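Local coordinates for acetyl xylan esterase (Metagenome, PDB 6XYC), which probably hydrolyses ester linkages of complex xylans, acting as a bifunctional feruloyl and acetyl xylan esterase of the alpha/beta-hydrolase fold, at residues A[121-125]-A[168-174]. Numbering follows the deposited sequence.
With AES (4-(2-aminoethyl)benzenesulfonyl fluoride), chain B.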
ATOM      1  N   SER A 121      -1.253  -4.397  -6.702  1.00 24.48           N
ATOM      2  CA  SER A 121      -2.399  -5.241  -6.408  1.00 24.11           C
ATOM      3  C   SER A 121      -2.728  -5.092  -4.924  1.00 21.40           C
ATOM      4  O   SER A 121      -3.025  -3.983  -4.457  1.00 21.02           O
ATOM      5  CB  SER A 121      -2.137  -6.694  -6.801  1.00 23.90           C
ATOM      6  OG  SER A 121      -3.368  -7.371  -6.984  1.00 27.20           O
ATOM      7  N   SER A 122      -2.714  -6.194  -4.164  1.00 22.36           N
ATOM      8  CA  SER A 122      -3.173  -6.119  -2.784  1.00 21.17           C
ATOM      9  C   SER A 122      -2.321  -5.146  -1.993  1.00 21.56           C
ATOM     10  O   SER A 122      -2.806  -4.559  -1.025  1.00 23.76           O
ATOM     11  CB  SER A 122      -3.194  -7.507  -2.128  1.00 22.15           C
ATOM     12  OG  SER A 122      -1.949  -8.162  -2.180  1.00 24.91           O
ATOM     13  N   GLY A 123      -1.066  -4.934  -2.399  1.00 23.05           N
ATOM     14  CA  GLY A 123      -0.258  -3.902  -1.769  1.00 22.11           C
ATOM     15  C   GLY A 123      -0.697  -2.500  -2.144  1.00 22.58           C
ATOM     16  O   GLY A 123      -0.552  -1.565  -1.353  1.00 21.33           O
ATOM     17  N   GLY A 124      -1.226  -2.329  -3.357  1.00 21.09           N
ATOM     18  CA  GLY A 124      -1.848  -1.066  -3.714  1.00 22.88           C
ATOM     19  C   GLY A 124      -3.135  -0.827  -2.956  1.00 23.26           C
ATOM     20  O   GLY A 124      -3.457   0.315  -2.611  1.00 20.81           O
ATOM     21  N   HIS A 125      -3.887  -1.897  -2.688  1.00 22.05           N
ATOM     22  CA  HIS A 125      -5.068  -1.809  -1.835  1.00 20.93           C
ATOM     23  C   HIS A 125      -4.702  -1.322  -0.437  1.00 22.67           C
ATOM     24  O   HIS A 125      -5.341  -0.411   0.104  1.00 19.97           O
ATOM     25  CB  HIS A 125      -5.743  -3.179  -1.781  1.00 21.69           C
ATOM     26  CG  HIS A 125      -6.668  -3.367  -0.621  1.00 24.09           C
ATOM     27  ND1 HIS A 125      -6.250  -3.860   0.596  1.00 21.28           N
ATOM     28  CD2 HIS A 125      -8.001  -3.160  -0.507  1.00 22.30           C
ATOM     29  CE1 HIS A 125      -7.283  -3.933   1.416  1.00 24.58           C
ATOM     30  NE2 HIS A 125      -8.358  -3.511   0.772  1.00 24.59           N
ATOM     31  N   TRP A 168      -0.679   0.899  -7.598  1.00 22.76           N
ATOM     32  CA  TRP A 168      -0.482   0.108  -8.810  1.00 21.49           C
ATOM     33  C   TRP A 168      -1.566  -0.970  -8.866  1.00 23.44           C
ATOM     34  O   TRP A 168      -1.514  -1.945  -8.114  1.00 25.14           O
ATOM     35  CB  TRP A 168       0.897  -0.543  -8.853  1.00 22.41           C
ATOM     36  CG  TRP A 168       2.099   0.352  -8.906  1.00 22.06           C
ATOM     37  CD1 TRP A 168       2.749   0.900  -7.843  1.00 22.89           C
ATOM     38  CD2 TRP A 168       2.829   0.757 -10.075  1.00 20.38           C
ATOM     39  NE1 TRP A 168       3.831   1.632  -8.275  1.00 21.55           N
ATOM     40  CE2 TRP A 168       3.898   1.566  -9.640  1.00 21.72           C
ATOM     41  CE3 TRP A 168       2.678   0.522 -11.450  1.00 23.68           C
ATOM     42  CZ2 TRP A 168       4.806   2.148 -10.527  1.00 23.05           C
ATOM     43  CZ3 TRP A 168       3.581   1.106 -12.327  1.00 23.28           C
ATOM     44  CH2 TRP A 168       4.634   1.900 -11.863  1.00 23.25           C
ATOM     45  N   PHE A 169      -2.528  -0.797  -9.771  1.00 20.90           N
ATOM     46  CA  PHE A 169      -3.601  -1.759 -10.062  1.00 20.72           C
ATOM     47  C   PHE A 169      -4.103  -2.507  -8.821  1.00 20.68           C
ATOM     48  O   PHE A 169      -4.174  -3.735  -8.790  1.00 23.38           O
ATOM     49  CB  PHE A 169      -3.187  -2.758 -11.172  1.00 22.22           C
ATOM     50  CG  PHE A 169      -1.774  -3.335 -11.040  1.00 22.72           C
ATOM     51  CD1 PHE A 169      -0.711  -2.783 -11.748  1.00 23.64           C
ATOM     52  CD2 PHE A 169      -1.526  -4.463 -10.261  1.00 23.33           C
ATOM     53  CE1 PHE A 169       0.572  -3.309 -11.646  1.00 23.77           C
ATOM     54  CE2 PHE A 169      -0.240  -4.986 -10.155  1.00 22.21           C
ATOM     55  CZ  PHE A 169       0.807  -4.411 -10.852  1.00 23.13           C
ATOM     56  N   GLY A 170      -4.523  -1.748  -7.804  1.00 18.23           N
ATOM     57  CA  GLY A 170      -5.036  -2.329  -6.581  1.00 19.86           C
ATOM     58  C   GLY A 170      -6.525  -2.602  -6.638  1.00 20.93           C
ATOM     59  O   GLY A 170      -7.301  -1.839  -7.227  1.00 21.15           O
ATOM     60  N   PRO A 171      -6.959  -3.719  -6.045  1.00 22.53           N
ATOM     61  CA  PRO A 171      -8.384  -3.984  -5.857  1.00 21.51           C
ATOM     62  C   PRO A 171      -8.916  -3.133  -4.705  1.00 23.38           C
ATOM     63  O   PRO A 171      -8.544  -3.348  -3.544  1.00 23.95           O
ATOM     64  CB  PRO A 171      -8.436  -5.477  -5.542  1.00 22.99           C
ATOM     65  CG  PRO A 171      -7.150  -5.743  -4.841  1.00 22.31           C
ATOM     66  CD  PRO A 171      -6.126  -4.808  -5.464  1.00 21.51           C
ATOM     67  N   VAL A 172      -9.783  -2.180  -5.018  1.00 20.63           N
ATOM     68  CA  VAL A 172     -10.142  -1.159  -4.036  1.00 22.98           C
ATOM     69  C   VAL A 172     -11.651  -1.017  -3.869  1.00 24.68           C
ATOM     70  O   VAL A 172     -12.122  -0.250  -3.021  1.00 22.78           O
ATOM     71  CB  VAL A 172      -9.537   0.200  -4.433  1.00 23.76           C
ATOM     72  CG1 VAL A 172      -8.020   0.152  -4.441  1.00 22.69           C
ATOM     73  CG2 VAL A 172     -10.064   0.647  -5.815  1.00 22.43           C
ATOM     74  N   ASP A 173     -12.423  -1.754  -4.677  1.00 23.45           N
ATOM     75  CA  ASP A 173     -13.870  -1.605  -4.761  1.00 22.10           C
ATOM     76  C   ASP A 173     -14.458  -3.016  -4.892  1.00 22.26           C
ATOM     77  O   ASP A 173     -14.911  -3.449  -5.951  1.00 22.68           O
ATOM     78  CB  ASP A 173     -14.257  -0.703  -5.941  1.00 24.04           C
ATOM     79  CG  ASP A 173     -15.747  -0.451  -6.040  1.00 25.81           C
ATOM     80  OD1 ASP A 173     -16.469  -0.628  -5.039  1.00 25.79           O
ATOM     81  OD2 ASP A 173     -16.207  -0.064  -7.135  1.00 23.58           O
ATOM     82  N   MET A 174     -14.439  -3.766  -3.789  1.00 21.94           N
ATOM     83  CA  MET A 174     -14.800  -5.172  -3.854  1.00 21.69           C
ATOM     84  C   MET A 174     -16.296  -5.390  -4.029  1.00 23.50           C
ATOM     85  O   MET A 174     -16.708  -6.519  -4.338  1.00 23.18           O
ATOM     86  CB  MET A 174     -14.304  -5.900  -2.602  1.00 24.90           C
ATOM     87  CG  MET A 174     -12.986  -6.621  -2.811  1.00 24.92           C
ATOM     88  SD  MET A 174     -11.635  -5.559  -3.367  1.00 24.26           S
ATOM     89  CE  MET A 174     -11.224  -4.696  -1.850  1.00 22.04           C
TER
HETATM   90  C3  AES B 701      -6.357 -11.101  -7.150  1.00 36.99           C
HETATM   91  C2  AES B 701      -5.145 -10.482  -7.220  1.00 40.03           C
HETATM   92  C1  AES B 701      -4.865  -9.462  -6.363  1.00 28.39           C
HETATM   93  S   AES B 701      -3.286  -8.753  -6.483  1.00 28.32           S
HETATM   94  O1S AES B 701      -2.566  -8.895  -5.191  1.00 25.03           O
HETATM   95  O2S AES B 701      -2.454  -9.590  -7.342  1.00 28.77           O
HETATM   96  C6  AES B 701      -5.760  -9.034  -5.437  1.00 36.78           C
HETATM   97  C5  AES B 701      -6.989  -9.658  -5.364  1.00 40.82           C
HETATM   98  C4  AES B 701      -7.281 -10.695  -6.219  1.00 49.44           C
HETATM   99  C7  AES B 701      -8.675 -11.405  -6.162  1.00 42.50           C
HETATM  100  C8  AES B 701      -9.812 -10.366  -6.333  1.00 35.40           C
HETATM  101  N8  AES B 701     -11.003 -11.093  -6.623  1.00 34.80           N
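The pyrrolidine ring of P171 lies against the start of helix 122-131, its CD 3.4 Å from S121 O and 4.0 Å from H125 CB, while its CG meets C6 of AES at 3.6 Å. One proline thus packs on the helix and lines the ligand pocket. Just before it, G170 brings its CA within 3.4 Å of S121 O and 4.4 Å of G124 C; a CB on G170 would collide with H125 N, so the close approach relies on two glycines, G124 and G170, facing each other. S121 N donates a 2.8 Å hydrogen bond to W168 O, continuing the parallel pairing of strands 114-120 and 164-168. S121 CA adds a CA-H...O contact to F169 O at 3.3 Å. At the far end, the H125 ring sets CD2 3.1 Å from P171 O, while its NE2 is hydrogen-bonded to I209 O. S121 itself sits at phi/psi 49/-122, a strained conformation, with OG covalently joined to S of AES at 1.5 Å; S122 N donates a hydrogen bond to O1S of AES at 2.9 Å, and H262 NE2 is also hydrogen-bonded to AES. The tight strand-turn-helix geometry is that of the alpha/beta-hydrolase nucleophile elbow, and sulfonylation of S121 is consistent with its being the catalytic nucleophile.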